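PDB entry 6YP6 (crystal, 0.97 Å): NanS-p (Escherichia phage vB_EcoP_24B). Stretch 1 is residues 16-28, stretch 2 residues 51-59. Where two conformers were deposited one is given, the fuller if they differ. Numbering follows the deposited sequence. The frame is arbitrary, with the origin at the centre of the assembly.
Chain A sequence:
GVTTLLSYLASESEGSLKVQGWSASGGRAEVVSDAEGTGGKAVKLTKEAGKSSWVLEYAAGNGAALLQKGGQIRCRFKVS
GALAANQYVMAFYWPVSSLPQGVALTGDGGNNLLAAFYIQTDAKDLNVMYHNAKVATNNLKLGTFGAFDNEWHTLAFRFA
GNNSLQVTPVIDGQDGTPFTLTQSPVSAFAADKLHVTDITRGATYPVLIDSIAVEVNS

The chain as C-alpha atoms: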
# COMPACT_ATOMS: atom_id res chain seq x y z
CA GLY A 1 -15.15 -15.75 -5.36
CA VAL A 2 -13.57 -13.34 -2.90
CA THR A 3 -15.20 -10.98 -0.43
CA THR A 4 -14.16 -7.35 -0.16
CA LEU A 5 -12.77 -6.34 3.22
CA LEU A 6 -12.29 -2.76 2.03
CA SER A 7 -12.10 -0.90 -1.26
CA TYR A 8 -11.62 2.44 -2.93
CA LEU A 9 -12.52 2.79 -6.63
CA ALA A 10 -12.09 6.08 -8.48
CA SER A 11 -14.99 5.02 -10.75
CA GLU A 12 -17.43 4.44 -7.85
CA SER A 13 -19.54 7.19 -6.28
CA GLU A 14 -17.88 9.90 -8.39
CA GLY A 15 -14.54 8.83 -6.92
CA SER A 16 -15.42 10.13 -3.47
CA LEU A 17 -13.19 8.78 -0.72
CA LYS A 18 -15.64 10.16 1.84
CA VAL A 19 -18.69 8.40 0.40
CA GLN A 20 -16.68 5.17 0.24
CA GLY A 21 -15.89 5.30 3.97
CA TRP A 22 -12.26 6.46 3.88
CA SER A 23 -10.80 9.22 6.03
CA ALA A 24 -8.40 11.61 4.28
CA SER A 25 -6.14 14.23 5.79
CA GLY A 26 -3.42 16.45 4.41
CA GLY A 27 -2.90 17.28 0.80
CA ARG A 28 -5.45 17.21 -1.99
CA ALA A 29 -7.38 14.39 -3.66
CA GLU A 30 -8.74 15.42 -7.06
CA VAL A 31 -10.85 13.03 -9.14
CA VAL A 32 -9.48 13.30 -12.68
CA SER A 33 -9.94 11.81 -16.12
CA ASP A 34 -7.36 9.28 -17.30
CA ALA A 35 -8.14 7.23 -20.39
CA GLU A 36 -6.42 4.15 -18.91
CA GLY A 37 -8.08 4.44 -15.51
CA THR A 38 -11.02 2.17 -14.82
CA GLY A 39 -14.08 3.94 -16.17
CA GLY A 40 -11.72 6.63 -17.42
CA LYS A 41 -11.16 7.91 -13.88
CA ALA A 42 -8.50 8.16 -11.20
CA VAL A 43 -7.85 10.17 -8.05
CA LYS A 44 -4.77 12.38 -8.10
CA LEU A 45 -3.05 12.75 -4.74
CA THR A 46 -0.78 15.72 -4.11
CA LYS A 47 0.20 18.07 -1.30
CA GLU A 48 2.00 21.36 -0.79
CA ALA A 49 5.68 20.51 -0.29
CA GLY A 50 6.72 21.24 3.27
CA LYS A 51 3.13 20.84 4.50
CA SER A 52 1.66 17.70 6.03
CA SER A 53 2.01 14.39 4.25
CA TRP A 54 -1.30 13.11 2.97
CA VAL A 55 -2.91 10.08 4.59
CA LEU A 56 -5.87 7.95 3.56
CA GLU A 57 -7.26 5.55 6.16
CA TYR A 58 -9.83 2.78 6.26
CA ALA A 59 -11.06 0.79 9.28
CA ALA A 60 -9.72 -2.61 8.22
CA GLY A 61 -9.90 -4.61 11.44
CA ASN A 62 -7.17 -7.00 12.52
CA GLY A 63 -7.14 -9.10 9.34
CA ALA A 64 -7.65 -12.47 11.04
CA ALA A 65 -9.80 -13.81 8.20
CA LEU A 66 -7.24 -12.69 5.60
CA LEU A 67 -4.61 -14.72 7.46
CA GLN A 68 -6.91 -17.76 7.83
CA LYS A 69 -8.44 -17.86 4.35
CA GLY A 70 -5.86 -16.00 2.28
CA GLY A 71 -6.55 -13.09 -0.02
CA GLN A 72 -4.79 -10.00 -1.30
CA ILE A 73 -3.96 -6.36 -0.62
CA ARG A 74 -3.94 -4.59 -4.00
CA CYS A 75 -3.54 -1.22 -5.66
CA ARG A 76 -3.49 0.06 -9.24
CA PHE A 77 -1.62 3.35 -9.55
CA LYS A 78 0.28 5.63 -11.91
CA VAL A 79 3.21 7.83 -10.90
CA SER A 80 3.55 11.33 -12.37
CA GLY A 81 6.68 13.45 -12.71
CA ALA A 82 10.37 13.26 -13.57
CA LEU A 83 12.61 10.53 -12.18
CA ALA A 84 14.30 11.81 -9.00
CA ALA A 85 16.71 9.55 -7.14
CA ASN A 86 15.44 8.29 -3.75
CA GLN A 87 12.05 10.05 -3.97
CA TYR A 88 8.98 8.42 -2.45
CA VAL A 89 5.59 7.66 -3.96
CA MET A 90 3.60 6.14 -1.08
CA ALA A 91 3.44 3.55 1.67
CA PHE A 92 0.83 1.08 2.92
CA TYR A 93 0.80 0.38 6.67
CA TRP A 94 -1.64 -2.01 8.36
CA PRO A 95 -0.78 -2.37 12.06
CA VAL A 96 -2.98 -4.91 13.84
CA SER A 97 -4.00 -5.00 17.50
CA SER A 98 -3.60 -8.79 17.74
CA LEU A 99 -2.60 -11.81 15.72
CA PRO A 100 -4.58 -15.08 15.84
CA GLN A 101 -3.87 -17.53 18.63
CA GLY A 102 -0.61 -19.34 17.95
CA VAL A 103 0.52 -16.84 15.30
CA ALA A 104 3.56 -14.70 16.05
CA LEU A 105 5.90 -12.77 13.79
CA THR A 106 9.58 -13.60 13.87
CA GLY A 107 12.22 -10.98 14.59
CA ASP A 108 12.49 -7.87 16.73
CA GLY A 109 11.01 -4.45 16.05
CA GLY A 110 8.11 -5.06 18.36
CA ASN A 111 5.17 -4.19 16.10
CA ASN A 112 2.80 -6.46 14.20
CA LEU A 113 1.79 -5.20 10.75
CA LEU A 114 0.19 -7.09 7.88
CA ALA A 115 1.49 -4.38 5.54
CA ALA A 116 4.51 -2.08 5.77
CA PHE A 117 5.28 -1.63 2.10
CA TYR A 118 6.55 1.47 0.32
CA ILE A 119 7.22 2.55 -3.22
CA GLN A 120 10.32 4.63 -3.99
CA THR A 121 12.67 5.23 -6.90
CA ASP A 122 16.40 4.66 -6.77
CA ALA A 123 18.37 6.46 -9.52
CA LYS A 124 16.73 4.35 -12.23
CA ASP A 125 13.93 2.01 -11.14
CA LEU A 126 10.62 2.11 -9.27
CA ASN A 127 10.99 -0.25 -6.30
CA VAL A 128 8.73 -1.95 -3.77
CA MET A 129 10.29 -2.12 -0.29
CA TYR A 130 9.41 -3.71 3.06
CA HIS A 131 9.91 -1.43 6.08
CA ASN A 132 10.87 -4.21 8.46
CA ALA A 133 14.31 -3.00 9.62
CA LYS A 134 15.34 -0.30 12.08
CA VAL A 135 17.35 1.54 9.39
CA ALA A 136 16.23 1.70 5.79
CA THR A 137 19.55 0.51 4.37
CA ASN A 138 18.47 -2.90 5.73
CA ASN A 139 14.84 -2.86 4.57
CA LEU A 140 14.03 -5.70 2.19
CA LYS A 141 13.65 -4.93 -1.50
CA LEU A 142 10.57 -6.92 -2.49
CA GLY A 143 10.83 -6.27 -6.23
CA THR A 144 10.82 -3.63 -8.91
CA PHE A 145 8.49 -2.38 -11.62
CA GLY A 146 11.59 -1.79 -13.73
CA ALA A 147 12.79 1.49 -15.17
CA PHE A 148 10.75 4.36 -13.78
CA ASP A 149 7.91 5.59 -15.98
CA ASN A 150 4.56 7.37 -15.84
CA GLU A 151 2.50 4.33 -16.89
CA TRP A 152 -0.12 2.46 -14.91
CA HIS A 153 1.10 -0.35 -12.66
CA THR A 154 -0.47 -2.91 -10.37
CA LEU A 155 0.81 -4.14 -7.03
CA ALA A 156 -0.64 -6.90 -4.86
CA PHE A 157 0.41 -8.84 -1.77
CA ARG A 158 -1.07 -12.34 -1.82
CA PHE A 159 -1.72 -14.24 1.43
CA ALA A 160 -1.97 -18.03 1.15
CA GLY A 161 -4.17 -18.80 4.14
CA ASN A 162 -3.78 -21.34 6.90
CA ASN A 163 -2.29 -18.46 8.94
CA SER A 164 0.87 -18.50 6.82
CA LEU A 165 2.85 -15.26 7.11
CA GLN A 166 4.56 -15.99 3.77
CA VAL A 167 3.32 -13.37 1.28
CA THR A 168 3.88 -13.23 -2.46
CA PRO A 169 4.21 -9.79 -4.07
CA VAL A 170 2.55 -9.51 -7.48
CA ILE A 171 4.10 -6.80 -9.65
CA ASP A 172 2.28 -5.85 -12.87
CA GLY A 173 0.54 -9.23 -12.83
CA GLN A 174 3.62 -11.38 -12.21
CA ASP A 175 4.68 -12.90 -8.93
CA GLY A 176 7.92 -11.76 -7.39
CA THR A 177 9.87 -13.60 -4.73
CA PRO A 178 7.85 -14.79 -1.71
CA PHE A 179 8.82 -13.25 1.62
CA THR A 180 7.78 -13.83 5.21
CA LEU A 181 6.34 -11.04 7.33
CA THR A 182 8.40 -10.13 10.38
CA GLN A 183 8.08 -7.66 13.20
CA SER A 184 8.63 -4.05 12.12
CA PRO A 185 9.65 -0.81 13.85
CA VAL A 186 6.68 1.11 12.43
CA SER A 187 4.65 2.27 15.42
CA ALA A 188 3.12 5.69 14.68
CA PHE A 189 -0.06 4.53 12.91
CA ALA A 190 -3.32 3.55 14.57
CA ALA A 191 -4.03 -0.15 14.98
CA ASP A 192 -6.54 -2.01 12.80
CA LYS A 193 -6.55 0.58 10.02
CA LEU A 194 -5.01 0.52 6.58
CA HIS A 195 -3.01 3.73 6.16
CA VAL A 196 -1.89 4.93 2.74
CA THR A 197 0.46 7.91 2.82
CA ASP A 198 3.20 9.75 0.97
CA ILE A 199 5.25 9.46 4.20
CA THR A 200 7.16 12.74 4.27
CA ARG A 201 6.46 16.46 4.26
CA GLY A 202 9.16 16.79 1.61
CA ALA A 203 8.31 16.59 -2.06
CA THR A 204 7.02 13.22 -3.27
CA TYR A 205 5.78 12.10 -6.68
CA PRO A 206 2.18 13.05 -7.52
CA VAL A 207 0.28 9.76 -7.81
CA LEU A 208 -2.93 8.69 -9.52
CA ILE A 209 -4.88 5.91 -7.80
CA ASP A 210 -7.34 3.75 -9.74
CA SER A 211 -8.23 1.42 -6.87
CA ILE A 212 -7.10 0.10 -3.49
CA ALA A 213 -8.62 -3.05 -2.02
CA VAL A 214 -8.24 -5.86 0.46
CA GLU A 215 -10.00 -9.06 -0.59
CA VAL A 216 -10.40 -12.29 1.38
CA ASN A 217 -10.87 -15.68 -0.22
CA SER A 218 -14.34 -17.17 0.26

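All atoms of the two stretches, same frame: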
# COMPACT_ATOMS: atom_id res chain seq x y z
N SER A 16 -15.49 9.53 -4.79
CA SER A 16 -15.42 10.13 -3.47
C SER A 16 -14.87 9.15 -2.44
O SER A 16 -15.49 8.13 -2.15
CB SER A 16 -16.81 10.59 -3.04
OG SER A 16 -16.77 10.97 -1.68
N LEU A 17 -13.73 9.51 -1.85
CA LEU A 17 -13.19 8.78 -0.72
C LEU A 17 -14.15 8.82 0.46
O LEU A 17 -14.36 7.81 1.14
CB LEU A 17 -11.85 9.41 -0.31
CG LEU A 17 -10.70 9.08 -1.27
CD1 LEU A 17 -9.64 10.19 -1.29
CD2 LEU A 17 -10.08 7.74 -0.87
N LYS A 18 -14.74 9.99 0.71
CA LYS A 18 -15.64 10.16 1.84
C LYS A 18 -16.85 9.25 1.73
O LYS A 18 -17.20 8.56 2.69
CB LYS A 18 -16.08 11.62 1.91
CG LYS A 18 -16.96 11.94 3.09
CD LYS A 18 -17.41 13.39 3.07
CE LYS A 18 -16.24 14.35 3.15
NZ LYS A 18 -16.70 15.76 3.23
N VAL A 19 -17.51 9.24 0.57
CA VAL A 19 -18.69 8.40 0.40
C VAL A 19 -18.34 6.94 0.57
O VAL A 19 -19.16 6.15 1.07
CB VAL A 19 -19.33 8.68 -0.97
CG1 VAL A 19 -20.42 7.66 -1.30
CG2 VAL A 19 -19.89 10.10 -1.03
N GLN A 20 -17.13 6.55 0.17
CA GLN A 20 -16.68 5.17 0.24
C GLN A 20 -16.13 4.78 1.61
O GLN A 20 -15.66 3.65 1.77
CB GLN A 20 -15.66 4.89 -0.87
CG GLN A 20 -16.30 4.96 -2.25
CD GLN A 20 -15.33 4.67 -3.38
OE1 GLN A 20 -14.73 3.60 -3.44
NE2 GLN A 20 -15.18 5.62 -4.28
N GLY A 21 -16.19 5.66 2.60
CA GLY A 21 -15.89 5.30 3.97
C GLY A 21 -14.47 5.56 4.41
O GLY A 21 -14.12 5.23 5.56
N TRP A 22 -13.64 6.14 3.55
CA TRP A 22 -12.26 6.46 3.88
C TRP A 22 -12.17 7.81 4.57
O TRP A 22 -12.95 8.72 4.30
CB TRP A 22 -11.43 6.53 2.59
CG TRP A 22 -11.28 5.20 1.90
CD1 TRP A 22 -12.24 4.52 1.23
CD2 TRP A 22 -10.10 4.39 1.86
NE1 TRP A 22 -11.73 3.33 0.76
CE2 TRP A 22 -10.41 3.23 1.13
CE3 TRP A 22 -8.81 4.55 2.36
CZ2 TRP A 22 -9.47 2.23 0.88
CZ3 TRP A 22 -7.88 3.56 2.12
CH2 TRP A 22 -8.21 2.42 1.38
N SER A 23 -11.16 7.95 5.42
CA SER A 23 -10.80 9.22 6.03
C SER A 23 -9.52 9.73 5.36
O SER A 23 -8.56 8.98 5.19
CB SER A 23 -10.59 9.06 7.53
OG SER A 23 -11.79 8.67 8.18
N ALA A 24 -9.49 11.02 5.04
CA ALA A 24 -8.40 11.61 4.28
C ALA A 24 -7.96 12.85 5.03
O ALA A 24 -8.80 13.62 5.52
CB ALA A 24 -8.82 11.98 2.86
N SER A 25 -6.66 13.05 5.13
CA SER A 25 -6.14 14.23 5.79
C SER A 25 -4.84 14.63 5.11
O SER A 25 -4.08 13.79 4.63
CB SER A 25 -5.89 14.01 7.27
OG SER A 25 -4.93 13.00 7.49
N GLY A 26 -4.58 15.92 5.10
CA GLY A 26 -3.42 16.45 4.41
C GLY A 26 -3.64 16.43 2.91
O GLY A 26 -4.45 15.68 2.37
N GLY A 27 -2.91 17.31 2.23
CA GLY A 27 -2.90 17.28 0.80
C GLY A 27 -4.24 17.51 0.13
O GLY A 27 -5.17 18.11 0.68
N ARG A 28 -4.31 17.04 -1.11
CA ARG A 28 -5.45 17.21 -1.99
C ARG A 28 -5.69 15.91 -2.72
O ARG A 28 -4.74 15.24 -3.13
CB ARG A 28 -5.17 18.32 -3.01
CG ARG A 28 -6.34 18.58 -3.94
CD ARG A 28 -6.04 19.63 -4.98
NE ARG A 28 -7.21 19.83 -5.82
CZ ARG A 28 -7.20 20.45 -6.99
NH1 ARG A 28 -6.07 20.94 -7.48
NH2 ARG A 28 -8.33 20.57 -7.68
N LYS A 51 4.32 21.02 3.68
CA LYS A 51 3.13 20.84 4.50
C LYS A 51 2.91 19.36 4.78
O LYS A 51 3.65 18.49 4.31
CB LYS A 51 1.93 21.53 3.85
CG LYS A 51 2.17 23.02 3.66
CD LYS A 51 0.92 23.80 3.31
CE LYS A 51 1.25 25.28 3.13
NZ LYS A 51 0.14 26.07 2.53
N SER A 52 1.86 19.06 5.55
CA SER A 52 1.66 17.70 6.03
C SER A 52 1.59 16.70 4.88
O SER A 52 1.00 16.97 3.82
CB SER A 52 0.36 17.63 6.85
OG SER A 52 0.53 18.19 8.14
N SER A 53 2.22 15.56 5.09
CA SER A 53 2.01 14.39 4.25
C SER A 53 0.53 14.05 4.19
O SER A 53 -0.21 14.25 5.16
CB SER A 53 2.81 13.26 4.90
OG SER A 53 2.54 12.01 4.35
N TRP A 54 0.08 13.55 3.04
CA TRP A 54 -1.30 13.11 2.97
C TRP A 54 -1.43 11.69 3.48
O TRP A 54 -0.50 10.88 3.40
CB TRP A 54 -1.90 13.22 1.56
CG TRP A 54 -1.17 12.53 0.46
CD1 TRP A 54 -0.34 13.13 -0.42
CD2 TRP A 54 -1.22 11.14 0.10
NE1 TRP A 54 0.15 12.21 -1.31
CE2 TRP A 54 -0.38 10.98 -1.02
CE3 TRP A 54 -1.90 10.02 0.61
CZ2 TRP A 54 -0.18 9.75 -1.62
CZ3 TRP A 54 -1.70 8.79 -0.00
CH2 TRP A 54 -0.85 8.67 -1.11
N VAL A 55 -2.60 11.39 4.04
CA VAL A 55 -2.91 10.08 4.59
C VAL A 55 -4.35 9.74 4.26
O VAL A 55 -5.26 10.54 4.51
CB VAL A 55 -2.72 10.01 6.12
CG1 VAL A 55 -2.96 8.58 6.61
CG2 VAL A 55 -1.35 10.48 6.54
N LEU A 56 -4.56 8.55 3.72
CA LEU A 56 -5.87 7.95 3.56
C LEU A 56 -5.96 6.78 4.51
O LEU A 56 -5.01 6.01 4.62
CB LEU A 56 -6.05 7.43 2.13
CG LEU A 56 -5.69 8.40 1.02
CD1 LEU A 56 -5.86 7.69 -0.32
CD2 LEU A 56 -6.52 9.66 1.06
N GLU A 57 -7.09 6.62 5.19
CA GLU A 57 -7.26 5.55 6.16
C GLU A 57 -8.60 4.86 5.98
O GLU A 57 -9.62 5.51 5.73
CB GLU A 57 -7.17 6.06 7.62
CG GLU A 57 -5.88 6.76 7.95
CD GLU A 57 -5.89 7.43 9.30
OE1 GLU A 57 -6.64 6.99 10.19
OE2 GLU A 57 -5.13 8.40 9.48
N TYR A 58 -8.60 3.54 6.20
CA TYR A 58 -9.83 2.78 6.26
C TYR A 58 -9.76 1.85 7.47
O TYR A 58 -8.71 1.26 7.76
CB TYR A 58 -10.03 1.96 4.97
CG TYR A 58 -11.43 1.43 4.82
CD1 TYR A 58 -11.83 0.26 5.46
CD2 TYR A 58 -12.38 2.11 4.08
CE1 TYR A 58 -13.14 -0.23 5.34
CE2 TYR A 58 -13.69 1.64 3.96
CZ TYR A 58 -14.05 0.47 4.59
OH TYR A 58 -15.35 0.00 4.47
N ALA A 59 -10.90 1.70 8.14
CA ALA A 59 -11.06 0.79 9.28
C ALA A 59 -11.10 -0.65 8.78
O ALA A 59 -12.14 -1.14 8.34
CB ALA A 59 -12.33 1.16 10.03
O HOH W 1 -13.05 3.33 7.42
O HOH W 2 -6.59 10.33 7.31
O HOH W 3 -2.06 14.21 7.20
O HOH W 4 -0.86 18.76 3.52

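A short antiparallel β-ladder shows how backbone pairing fixes the register and leaves side-chain rotamers to fill the space on each face. In NanS-p, Ser-23 to Ser-25 runs against Val-55 to Glu-57 and is joined to it by two hydrogen-bonded pairs. Ser-23 N donates to Glu-57 O (2.9 Å) and Glu-57 N to Ser-23 O (2.8 Å); two residues on, Ser-25 N donates to Val-55 O and Val-55 N to Ser-25 O, both at 2.9 Å. Between them lies the non-hydrogen-bonded pair Ala-24 and Leu-56, where the CA atoms approach to 4.5 Å.

Alternation then sorts the side chains. Ser-23, Ser-25, Val-55 and Glu-57 share one face, the more polar one. The p rotamer of Ser-25 places OG 4.0 Å from Val-55 CB and within hydrogen-bonding distance of two waters, each 3.1 Å from OG; one donates to Val-55 O, the other to Ser-53 O. A small hydroxyl thus serves both packing and solvent.

Ala-24 and Leu-56 occupy the other face. Leu-56, buried with chi1 m and chi2 t, sets CD2 3.7 Å from Ala-24 CB and 3.9 Å from Leu-17 CD1. The methyl of Ala-24 makes its contact without reaching far, whereas the longer Leu-17, also m,t, extends toward the ladder from the segment preceding the turn.

That turn, type I from Lys-18 to Gly-21, returns the chain to Trp-22, whose N donates to Leu-17 O (3.0 Å). Gly-21 suits its place: with phi at 95°, a CB would be jammed against the preceding carbonyl and would lie 3.3 Å from Tyr-58 CE2. Trp-22 takes chi1 m and chi2 72°, bringing CE3 4.0 Å from Leu-56 CB and offering a ring face to Tyr-58. The t rotamer of Tyr-58 directs its ring edge at this face, with Tyr-58 CD2 3.7 Å from Trp-22 CE2 and the planes inclined at 59°. Tyr-58 CB sits almost on the normal of the indole six-membered ring, 3.7 Å from its centroid, so one residue uses both its methylene and its ring against the indole. Trp-22 NE1 finds its partner elsewhere in the structure.

At the far end, glycine permits close backbone passage. A CB on Gly-26 would clash with Ser-53 O at 2.4 Å, and one on Gly-27 would come within 3.0 Å of Trp-54 CB. Here a water replaces direct pairing, accepting from Gly-27 N (2.8 Å) and donating to Ser-52 O (2.6 Å). Altogether the contact buries 611 Å², counting both sides.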